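Local coordinates for flavodoxin (Fusobacterium nucleatum, PDB 6OHK), which binds flavin mononucleotide and probably carries electrons to a number of redox enzymes, at residues I9-A12 with T17-G20; V19-E24 with L143-E148; G86-G91 with G159-E164. The protein carries 1 engineered substitution. All coordinates share one frame; numbering follows the deposited sequence.

Contact 1. Residues I9-A12 with T17-G20; sequences IFYA and TTVG. With FMN (flavin mononucleotide), chain B.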
loop_
_atom_site.group_PDB
_atom_site.type_symbol
_atom_site.label_atom_id
_atom_site.label_comp_id
_atom_site.label_asym_id
_atom_site.label_seq_id
_atom_site.Cartn_x
_atom_site.Cartn_y
_atom_site.Cartn_z
ATOM N N ILE A 9 -7.211 -2.007 -6.624
ATOM C CA ILE A 9 -6.447 -2.582 -5.523
ATOM C C ILE A 9 -5.501 -3.617 -6.097
ATOM O O ILE A 9 -5.949 -4.577 -6.745
ATOM C CB ILE A 9 -7.385 -3.229 -4.497
ATOM C CG1 ILE A 9 -8.457 -2.244 -4.033
ATOM C CG2 ILE A 9 -6.578 -3.796 -3.340
ATOM C CD1 ILE A 9 -9.525 -2.894 -3.177
ATOM N N PHE A 10 -4.213 -3.435 -5.887
ATOM C CA PHE A 10 -3.179 -4.309 -6.440
ATOM C C PHE A 10 -2.336 -4.842 -5.295
ATOM O O PHE A 10 -1.873 -4.055 -4.473
ATOM C CB PHE A 10 -2.297 -3.520 -7.391
ATOM C CG PHE A 10 -3.028 -3.107 -8.654
ATOM C CD1 PHE A 10 -3.877 -1.992 -8.682
ATOM C CD2 PHE A 10 -2.916 -3.866 -9.801
ATOM C CE1 PHE A 10 -4.583 -1.684 -9.812
ATOM C CE2 PHE A 10 -3.627 -3.544 -10.946
ATOM C CZ PHE A 10 -4.449 -2.467 -10.941
ATOM N N TYR A 11 -2.179 -6.162 -5.216
ATOM C CA TYR A 11 -1.457 -6.767 -4.100
ATOM C C TYR A 11 -0.575 -7.897 -4.598
ATOM O O TYR A 11 -0.744 -8.403 -5.706
ATOM C CB TYR A 11 -2.422 -7.264 -3.007
ATOM C CG TYR A 11 -3.130 -8.518 -3.387
ATOM C CD1 TYR A 11 -4.261 -8.490 -4.185
ATOM C CD2 TYR A 11 -2.651 -9.765 -2.974
ATOM C CE1 TYR A 11 -4.892 -9.661 -4.573
ATOM C CE2 TYR A 11 -3.283 -10.940 -3.369
ATOM C CZ TYR A 11 -4.399 -10.868 -4.165
ATOM O OH TYR A 11 -4.990 -12.106 -4.533
ATOM N N ALA A 12 0.308 -8.349 -3.709
ATOM C CA ALA A 12 1.038 -9.590 -3.875
ATOM C C ALA A 12 1.071 -10.279 -2.531
ATOM O O ALA A 12 0.930 -9.642 -1.497
ATOM C CB ALA A 12 2.462 -9.324 -4.356
ATOM N N THR A 17 -0.971 -13.854 4.060
ATOM C CA THR A 17 -1.429 -12.878 5.043
ATOM C C THR A 17 -2.026 -11.669 4.347
ATOM O O THR A 17 -3.061 -11.129 4.765
ATOM C CB THR A 17 -0.259 -12.422 5.921
ATOM O OG1 THR A 17 0.470 -13.549 6.412
ATOM C CG2 THR A 17 -0.761 -11.612 7.095
ATOM N N THR A 18 -1.377 -11.219 3.280
ATOM C CA THR A 18 -1.830 -10.034 2.566
ATOM C C THR A 18 -3.235 -10.221 2.006
ATOM O O THR A 18 -3.986 -9.235 1.904
ATOM C CB THR A 18 -0.816 -9.683 1.471
ATOM O OG1 THR A 18 0.442 -9.382 2.056
ATOM C CG2 THR A 18 -1.232 -8.449 0.740
ATOM N N VAL A 19 -3.614 -11.436 1.619
ATOM C CA VAL A 19 -4.959 -11.679 1.096
ATOM C C VAL A 19 -5.998 -11.278 2.120
ATOM O O VAL A 19 -7.033 -10.678 1.785
ATOM C CB VAL A 19 -5.118 -13.166 0.692
ATOM C CG1 VAL A 19 -6.572 -13.504 0.316
ATOM C CG2 VAL A 19 -4.175 -13.519 -0.433
ATOM N N GLY A 20 -5.766 -11.631 3.378
ATOM C CA GLY A 20 -6.696 -11.274 4.409
ATOM C C GLY A 20 -6.815 -9.782 4.573
ATOM O O GLY A 20 -7.905 -9.268 4.818
HETATM N N1 FMN B . 8.878 -7.868 7.373
HETATM C C2 FMN B . 9.403 -6.567 7.370
HETATM O O2 FMN B . 8.819 -5.664 7.870
HETATM N N3 FMN B . 10.695 -6.371 6.768
HETATM C C4 FMN B . 11.458 -7.353 6.197
HETATM O O4 FMN B . 12.529 -7.052 5.713
HETATM C C4A FMN B . 10.913 -8.665 6.232
HETATM N N5 FMN B . 11.648 -9.710 5.677
HETATM C C5A FMN B . 11.073 -11.006 5.807
HETATM C C6 FMN B . 11.835 -12.111 5.383
HETATM C C7 FMN B . 11.310 -13.384 5.473
HETATM C C7M FMN B . 12.212 -14.488 4.900
HETATM C C8 FMN B . 10.077 -13.591 6.075
HETATM C C8M FMN B . 9.524 -15.000 6.116
HETATM C C9 FMN B . 9.324 -12.499 6.501
HETATM C C9A FMN B . 9.834 -11.230 6.393
HETATM N N10 FMN B . 9.036 -10.103 6.844
HETATM C C10 FMN B . 9.628 -8.859 6.800
HETATM C "C1'" FMN B . 7.713 -10.305 7.433
HETATM C "C2'" FMN B . 6.631 -10.527 6.334
HETATM O "O2'" FMN B . 6.543 -9.433 5.438
HETATM C "C3'" FMN B . 5.260 -10.679 7.017
HETATM O "O3'" FMN B . 5.280 -11.902 7.726
HETATM C "C4'" FMN B . 4.034 -10.619 6.108
HETATM O "O4'" FMN B . 2.872 -10.625 6.930
HETATM C "C5'" FMN B . 3.965 -11.776 5.119
HETATM O "O5'" FMN B . 2.900 -11.510 4.221
HETATM P P FMN B . 2.392 -12.648 3.205
HETATM O O1P FMN B . 1.258 -11.972 2.469
HETATM O O2P FMN B . 3.494 -13.077 2.298
HETATM O O3P FMN B . 1.904 -13.825 4.060
#
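Thr18, in the first turn of helix 17-28, touches Tyr11 at the end of strand 7-11 and Ala12 just past it. Thr17, where the helix begins, is turned to the phosphate instead. Its backbone N donates to FMN O3P at 2.9 Å, and its hydroxyl OG1 donates to that same oxygen at 2.8 Å, so one phosphate oxygen is gripped twice by a single residue. OG1 lies beside Thr17's own backbone N (chi1 -49°), which lets the two donors converge.

Thr18 repeats the pattern one oxygen along: its N gives a hydrogen bond to FMN O1P, and its OG1 reaches O1P at 2.7 Å. With the hydroxyl turned to the phosphate, the methyl CG2 is left for the other segment, 3.3 Å from Ala12 O and 4.1 Å from Tyr11 CB. Thr18 is thus split between the two, hydroxyl on the cofactor and methyl against Ala12 O and Tyr11 CB.

This is the phosphate-binding turn of the flavodoxin fold, the link between the first strand and first helix of a beta-alpha-beta unit, with the phosphate sitting at the helix N terminus, where the helix dipole would probably favour its negative charge. Thr13 and Thr15, from the same turn, also hydrogen-bond to FMN through their hydroxyls.

Val19 brings its CG2 methyl obliquely to the outer part of the ring, 4.0 Å from Tyr11 CE2. The ring is brought there by a chi1 of 75°, which sets CG between the backbone N and the carbonyl carbon and lays the phenol beside the first turn of the helix. Farther along, Tyr11 OH makes a weak hydrogen bond to Asn38 ND2. At Gly20 the chain carries on as helix, its N returning a weak bond to Thr17 O at 3.1 Å.

Contact 2. Residues V19-E24 with L143-E148; sequences VGIVDE and LALDEE. With FMN (flavin mononucleotide), chain B.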
loop_
_atom_site.group_PDB
_atom_site.type_symbol
_atom_site.label_atom_id
_atom_site.label_comp_id
_atom_site.label_asym_id
_atom_site.label_seq_id
_atom_site.Cartn_x
_atom_site.Cartn_y
_atom_site.Cartn_z
ATOM N N VAL A 19 -3.614 -11.436 1.619
ATOM C CA VAL A 19 -4.959 -11.679 1.096
ATOM C C VAL A 19 -5.998 -11.278 2.120
ATOM O O VAL A 19 -7.033 -10.678 1.785
ATOM C CB VAL A 19 -5.118 -13.166 0.692
ATOM C CG1 VAL A 19 -6.572 -13.504 0.316
ATOM C CG2 VAL A 19 -4.175 -13.519 -0.433
ATOM N N GLY A 20 -5.766 -11.631 3.378
ATOM C CA GLY A 20 -6.696 -11.274 4.409
ATOM C C GLY A 20 -6.815 -9.782 4.573
ATOM O O GLY A 20 -7.905 -9.268 4.818
ATOM N N ILE A 21 -5.692 -9.066 4.478
ATOM C CA ILE A 21 -5.715 -7.612 4.556
ATOM C C ILE A 21 -6.528 -7.037 3.405
ATOM O O ILE A 21 -7.323 -6.113 3.593
ATOM C CB ILE A 21 -4.274 -7.057 4.570
ATOM C CG1 ILE A 21 -3.555 -7.300 5.894
ATOM C CG2 ILE A 21 -4.225 -5.598 4.171
ATOM C CD1 ILE A 21 -4.340 -7.408 7.108
ATOM N N VAL A 22 -6.344 -7.563 2.203
ATOM C CA VAL A 22 -7.117 -7.093 1.073
ATOM C C VAL A 22 -8.594 -7.345 1.297
ATOM O O VAL A 22 -9.428 -6.494 0.976
ATOM C CB VAL A 22 -6.584 -7.723 -0.221
ATOM C CG1 VAL A 22 -7.537 -7.505 -1.408
ATOM C CG2 VAL A 22 -5.195 -7.191 -0.506
ATOM N N ASP A 23 -8.952 -8.496 1.855
ATOM C CA ASP A 23 -10.356 -8.755 2.174
ATOM C C ASP A 23 -10.916 -7.732 3.149
ATOM O O ASP A 23 -12.070 -7.299 3.010
ATOM C CB ASP A 23 -10.513 -10.159 2.760
ATOM C CG ASP A 23 -10.370 -11.255 1.726
ATOM O OD1 ASP A 23 -10.522 -10.980 0.514
ATOM O OD2 ASP A 23 -10.122 -12.412 2.146
ATOM N N GLU A 24 -10.126 -7.311 4.127
ATOM C CA GLU A 24 -10.572 -6.272 5.044
ATOM C C GLU A 24 -10.744 -4.937 4.339
ATOM O O GLU A 24 -11.734 -4.222 4.576
ATOM C CB GLU A 24 -9.600 -6.158 6.225
ATOM C CG GLU A 24 -9.569 -7.440 7.033
ATOM C CD GLU A 24 -8.688 -7.416 8.270
ATOM O OE1 GLU A 24 -9.129 -6.845 9.283
ATOM O OE2 GLU A 24 -7.576 -7.998 8.240
ATOM N N LEU A 143 0.127 2.965 5.095
ATOM C CA LEU A 143 -0.376 2.177 6.200
ATOM C C LEU A 143 0.573 1.029 6.479
ATOM O O LEU A 143 0.892 0.257 5.564
ATOM C CB LEU A 143 -1.746 1.638 5.829
ATOM C CG LEU A 143 -2.478 0.853 6.886
ATOM C CD1 LEU A 143 -2.735 1.712 8.121
ATOM C CD2 LEU A 143 -3.729 0.282 6.335
ATOM N N ALA A 144 1.023 0.905 7.727
ATOM C CA ALA A 144 2.010 -0.101 8.122
ATOM C C ALA A 144 1.333 -1.121 9.023
ATOM O O ALA A 144 0.892 -0.784 10.134
ATOM C CB ALA A 144 3.185 0.584 8.819
ATOM N N LEU A 145 1.206 -2.342 8.556
ATOM C CA LEU A 145 0.497 -3.369 9.294
ATOM C C LEU A 145 1.477 -4.423 9.781
ATOM O O LEU A 145 2.470 -4.730 9.116
ATOM C CB LEU A 145 -0.592 -4.011 8.448
ATOM C CG LEU A 145 -1.642 -3.017 7.946
ATOM C CD1 LEU A 145 -2.594 -3.698 7.000
ATOM C CD2 LEU A 145 -2.397 -2.377 9.091
ATOM N N ASP A 146 1.187 -4.987 10.957
ATOM C CA ASP A 146 2.029 -6.047 11.520
ATOM C C ASP A 146 1.075 -7.092 12.071
ATOM O O ASP A 146 0.563 -6.967 13.176
ATOM C CB ASP A 146 2.955 -5.495 12.594
ATOM C CG ASP A 146 3.905 -6.534 13.152
ATOM O OD1 ASP A 146 3.619 -7.741 13.038
ATOM O OD2 ASP A 146 4.953 -6.107 13.721
ATOM N N GLU A 147 0.798 -8.104 11.267
ATOM C CA GLU A 147 -0.115 -9.168 11.661
ATOM C C GLU A 147 0.532 -10.158 12.603
ATOM O O GLU A 147 -0.181 -10.913 13.278
ATOM C CB GLU A 147 -0.638 -9.886 10.402
ATOM C CG GLU A 147 -1.721 -9.138 9.690
ATOM C CD GLU A 147 -3.030 -9.272 10.454
ATOM O OE1 GLU A 147 -3.464 -10.418 10.755
ATOM O OE2 GLU A 147 -3.610 -8.259 10.846
ATOM N N GLU A 148 1.856 -10.209 12.650
ATOM C CA GLU A 148 2.527 -11.132 13.553
ATOM C C GLU A 148 2.454 -10.634 14.987
ATOM O O GLU A 148 2.262 -11.436 15.918
ATOM C CB GLU A 148 3.969 -11.326 13.104
ATOM C CG GLU A 148 4.062 -12.020 11.711
ATOM C CD GLU A 148 5.484 -12.355 11.338
ATOM O OE1 GLU A 148 6.130 -13.085 12.113
ATOM O OE2 GLU A 148 5.973 -11.872 10.301
HETATM N N1 FMN B . 8.878 -7.868 7.373
HETATM C C2 FMN B . 9.403 -6.567 7.370
HETATM O O2 FMN B . 8.819 -5.664 7.870
HETATM N N3 FMN B . 10.695 -6.371 6.768
HETATM C C4 FMN B . 11.458 -7.353 6.197
HETATM O O4 FMN B . 12.529 -7.052 5.713
HETATM C C4A FMN B . 10.913 -8.665 6.232
HETATM N N5 FMN B . 11.648 -9.710 5.677
HETATM C C5A FMN B . 11.073 -11.006 5.807
HETATM C C6 FMN B . 11.835 -12.111 5.383
HETATM C C7 FMN B . 11.310 -13.384 5.473
HETATM C C7M FMN B . 12.212 -14.488 4.900
HETATM C C8 FMN B . 10.077 -13.591 6.075
HETATM C C8M FMN B . 9.524 -15.000 6.116
HETATM C C9 FMN B . 9.324 -12.499 6.501
HETATM C C9A FMN B . 9.834 -11.230 6.393
HETATM N N10 FMN B . 9.036 -10.103 6.844
HETATM C C10 FMN B . 9.628 -8.859 6.800
HETATM C "C1'" FMN B . 7.713 -10.305 7.433
HETATM C "C2'" FMN B . 6.631 -10.527 6.334
HETATM O "O2'" FMN B . 6.543 -9.433 5.438
HETATM C "C3'" FMN B . 5.260 -10.679 7.017
HETATM O "O3'" FMN B . 5.280 -11.902 7.726
HETATM C "C4'" FMN B . 4.034 -10.619 6.108
HETATM O "O4'" FMN B . 2.872 -10.625 6.930
HETATM C "C5'" FMN B . 3.965 -11.776 5.119
HETATM O "O5'" FMN B . 2.900 -11.510 4.221
HETATM P P FMN B . 2.392 -12.648 3.205
HETATM O O1P FMN B . 1.258 -11.972 2.469
HETATM O O2P FMN B . 3.494 -13.077 2.298
HETATM O O3P FMN B . 1.904 -13.825 4.060
HETATM O O HOH W 1 -6.485 -8.596 10.748
#
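Ile21 of helix 17-28 meets Leu145 of strand 139-145 and Glu147 two residues on. Ile21 and Leu145 point at each other tip to tip, and the single methyl Leu145 CD1 takes both branches of the isoleucine, at 3.8 Å from Ile21 CG2 and 3.9 Å from Ile21 CG1. Ile21 CD1, its chi2 off the staggered positions at -28°, reaches instead to the bent chain of Glu147 and lies 3.9 Å from Glu147 OE2. Leu90 of strand 84-90 also packs on Ile21.

In the alternating alpha/beta architecture of flavodoxin, this is where the helix after the first strand lies over the sheet at its cofactor end, beside the last strand, 139-145, which hydrogen-bonds to strand 84-90.

Among the polar groups, Glu147 OE2 accepts a hydrogen bond from water 1 at 2.9 Å, and the same water donates to Glu24 OE2 at 2.8 Å. The carboxylate oxygens themselves stay 4.8 Å apart, Glu24 OE2 to Glu147 OE2, so the water probably eases the repulsion of two like charges. Glu147 OE2 is also hydrogen-bonded to Thr154 OG1, at the start of the last helix.

The cofactor is met by the next residue. Glu148, extended beyond CG, accepts a hydrogen bond from the ribityl hydroxyl, FMN O3' to Glu148 OE2, at 2.7 Å, while its OE1 makes a weak hydrogen bond to Asn92 ND2.

Contact 3. Residues G86-G91 with G159-E164; sequences GLVGLG and GDWITE. With FMN (flavin mononucleotide), chain B.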
loop_
_atom_site.group_PDB
_atom_site.type_symbol
_atom_site.label_atom_id
_atom_site.label_comp_id
_atom_site.label_asym_id
_atom_site.label_seq_id
_atom_site.Cartn_x
_atom_site.Cartn_y
_atom_site.Cartn_z
ATOM N N GLY A 86 -2.799 5.209 -2.350
ATOM C CA GLY A 86 -2.473 4.804 -0.991
ATOM C C GLY A 86 -1.646 3.532 -1.011
ATOM O O GLY A 86 -1.918 2.629 -1.806
ATOM N N LEU A 87 -0.645 3.464 -0.136
ATOM C CA LEU A 87 0.265 2.337 -0.020
ATOM C C LEU A 87 0.032 1.620 1.293
ATOM O O LEU A 87 -0.108 2.274 2.341
ATOM C CB LEU A 87 1.699 2.854 -0.063
ATOM C CG LEU A 87 2.051 3.685 -1.265
ATOM C CD1 LEU A 87 3.475 4.234 -1.095
ATOM C CD2 LEU A 87 1.941 2.905 -2.562
ATOM N N VAL A 88 -0.006 0.292 1.230
ATOM C CA VAL A 88 -0.158 -0.558 2.409
ATOM C C VAL A 88 1.008 -1.525 2.454
ATOM O O VAL A 88 1.230 -2.265 1.498
ATOM C CB VAL A 88 -1.484 -1.332 2.388
ATOM C CG1 VAL A 88 -1.626 -2.170 3.680
ATOM C CG2 VAL A 88 -2.662 -0.360 2.240
ATOM N N GLY A 89 1.720 -1.556 3.571
ATOM C CA GLY A 89 2.755 -2.542 3.805
ATOM C C GLY A 89 2.349 -3.510 4.891
ATOM O O GLY A 89 1.640 -3.144 5.831
ATOM N N LEU A 90 2.827 -4.746 4.781
ATOM C CA LEU A 90 2.796 -5.734 5.865
ATOM C C LEU A 90 4.225 -6.099 6.193
ATOM O O LEU A 90 5.061 -6.233 5.296
ATOM C CB LEU A 90 2.109 -7.002 5.444
ATOM C CG LEU A 90 0.588 -6.985 5.409
ATOM C CD1 LEU A 90 0.074 -6.355 4.149
ATOM C CD2 LEU A 90 0.104 -8.398 5.472
ATOM N N GLY A 91 4.506 -6.219 7.488
ATOM C CA GLY A 91 5.837 -6.602 7.919
ATOM C C GLY A 91 5.840 -7.055 9.364
ATOM O O GLY A 91 4.795 -7.318 9.958
ATOM N N GLY A 159 -9.547 0.629 8.782
ATOM C CA GLY A 159 -10.769 1.424 8.665
ATOM C C GLY A 159 -10.494 2.908 8.735
ATOM O O GLY A 159 -11.041 3.691 7.958
ATOM N N ASP A 160 -9.647 3.324 9.668
ATOM C CA ASP A 160 -9.314 4.730 9.774
ATOM C C ASP A 160 -8.595 5.218 8.526
ATOM O O ASP A 160 -8.814 6.339 8.062
ATOM C CB ASP A 160 -8.387 4.968 10.961
ATOM C CG ASP A 160 -9.068 4.847 12.306
ATOM O OD1 ASP A 160 -10.311 4.740 12.381
ATOM O OD2 ASP A 160 -8.298 4.865 13.303
ATOM N N TRP A 161 -7.693 4.394 7.989
ATOM C CA TRP A 161 -6.919 4.800 6.819
ATOM C C TRP A 161 -7.793 4.923 5.572
ATOM O O TRP A 161 -7.652 5.867 4.796
ATOM C CB TRP A 161 -5.816 3.768 6.616
ATOM C CG TRP A 161 -4.824 4.068 5.556
ATOM C CD1 TRP A 161 -3.796 4.958 5.638
ATOM C CD2 TRP A 161 -4.731 3.463 4.264
ATOM N NE1 TRP A 161 -3.060 4.938 4.489
ATOM C CE2 TRP A 161 -3.618 4.042 3.618
ATOM C CE3 TRP A 161 -5.477 2.507 3.592
ATOM C CZ2 TRP A 161 -3.209 3.650 2.350
ATOM C CZ3 TRP A 161 -5.064 2.144 2.313
ATOM C CH2 TRP A 161 -3.950 2.717 1.731
ATOM N N ILE A 162 -8.687 3.959 5.373
ATOM C CA ILE A 162 -9.598 4.033 4.230
ATOM C C ILE A 162 -10.441 5.306 4.307
ATOM O O ILE A 162 -10.640 6.008 3.302
ATOM C CB ILE A 162 -10.455 2.761 4.146
ATOM C CG1 ILE A 162 -9.601 1.548 3.783
ATOM C CG2 ILE A 162 -11.620 2.927 3.175
ATOM C CD1 ILE A 162 -9.023 1.548 2.383
ATOM N N THR A 163 -10.931 5.643 5.503
ATOM C CA THR A 163 -11.703 6.873 5.647
ATOM C C THR A 163 -10.886 8.085 5.230
ATOM O O THR A 163 -11.399 8.992 4.550
ATOM C CB THR A 163 -12.186 6.994 7.086
ATOM O OG1 THR A 163 -13.105 5.936 7.339
ATOM C CG2 THR A 163 -12.876 8.310 7.380
ATOM N N GLU A 164 -9.609 8.134 5.618
ATOM C CA GLU A 164 -8.775 9.266 5.262
ATOM C C GLU A 164 -8.509 9.335 3.772
ATOM O O GLU A 164 -8.624 10.408 3.171
ATOM C CB GLU A 164 -7.463 9.244 6.031
ATOM C CG GLU A 164 -7.612 9.569 7.507
ATOM C CD GLU A 164 -8.458 10.811 7.757
ATOM O OE1 GLU A 164 -9.506 10.691 8.436
ATOM O OE2 GLU A 164 -8.084 11.893 7.254
HETATM N N1 FMN B . 8.878 -7.868 7.373
HETATM C C2 FMN B . 9.403 -6.567 7.370
HETATM O O2 FMN B . 8.819 -5.664 7.870
HETATM N N3 FMN B . 10.695 -6.371 6.768
HETATM C C4 FMN B . 11.458 -7.353 6.197
HETATM O O4 FMN B . 12.529 -7.052 5.713
HETATM C C4A FMN B . 10.913 -8.665 6.232
HETATM N N5 FMN B . 11.648 -9.710 5.677
HETATM C C5A FMN B . 11.073 -11.006 5.807
HETATM C C6 FMN B . 11.835 -12.111 5.383
HETATM C C7 FMN B . 11.310 -13.384 5.473
HETATM C C7M FMN B . 12.212 -14.488 4.900
HETATM C C8 FMN B . 10.077 -13.591 6.075
HETATM C C8M FMN B . 9.524 -15.000 6.116
HETATM C C9 FMN B . 9.324 -12.499 6.501
HETATM C C9A FMN B . 9.834 -11.230 6.393
HETATM N N10 FMN B . 9.036 -10.103 6.844
HETATM C C10 FMN B . 9.628 -8.859 6.800
HETATM C "C1'" FMN B . 7.713 -10.305 7.433
HETATM C "C2'" FMN B . 6.631 -10.527 6.334
HETATM O "O2'" FMN B . 6.543 -9.433 5.438
HETATM C "C3'" FMN B . 5.260 -10.679 7.017
HETATM O "O3'" FMN B . 5.280 -11.902 7.726
HETATM C "C4'" FMN B . 4.034 -10.619 6.108
HETATM O "O4'" FMN B . 2.872 -10.625 6.930
HETATM C "C5'" FMN B . 3.965 -11.776 5.119
HETATM O "O5'" FMN B . 2.900 -11.510 4.221
HETATM P P FMN B . 2.392 -12.648 3.205
HETATM O O1P FMN B . 1.258 -11.972 2.469
HETATM O O2P FMN B . 3.494 -13.077 2.298
HETATM O O3P FMN B . 1.904 -13.825 4.060
#
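Strand 84-90 and helix 154-166 run nearly antiparallel here, the axes of segments 86-90 and 159-164 passing 10.5 Å apart at 165°. This is the packing of the C-terminal helix on a central strand of the flavodoxin alpha/beta sandwich, and Trp161 carries the helix side of the contact. Its CG is anti to the backbone N (chi1 -174°), which sends the indole from the helix down onto the strand with the six-membered ring leading.

The ring's outer edge meets the main chain: Gly86 C and Leu87 N lie in the ring plane, with Trp161 CH2 3.7 Å from Gly86 C. The indole lies close on Gly86, whose CA is 3.6 Å from Trp161 CZ2. Leu87 O approaches the ring obliquely, 3.4 Å from Trp161 CZ2. Val88 also comes in obliquely, and only its CG2 methyl makes the contact, tightly, at 3.4 Å from Trp161 CH2. On the pyrrole ring, NE1 is hydrogen-bonded to Gly120 O, which satisfies this buried nitrogen and probably helps hold the ring's rotation.

Farther along the strand the chain arrives at the cofactor, where Leu90 CD2 lies 3.8 Å from FMN O4'. Gly91 CA comes to 3.1 Å from FMN O2.

Overall arrangement
From the N terminus, strand 7-11 runs into the phosphate-binding turn, and contact 1 closes that short loop by setting the start of helix 17-28 on the strand it follows. The same helix, sharing Val19 and Gly20, then enters contact 2, which closes a loop of more than a hundred residues by reaching strand 139-145. Contact 3 opens within that span, at strand 84-90, and ends beyond it, in helix 154-166, so contacts 2 and 3 cross. They are joined directly, since strands 84-90 and 139-145 are parallel neighbours and Leu143 packs on Trp161. Leu90 touches Thr17 and Thr18, linking contact 3 to contact 1. All three border FMN.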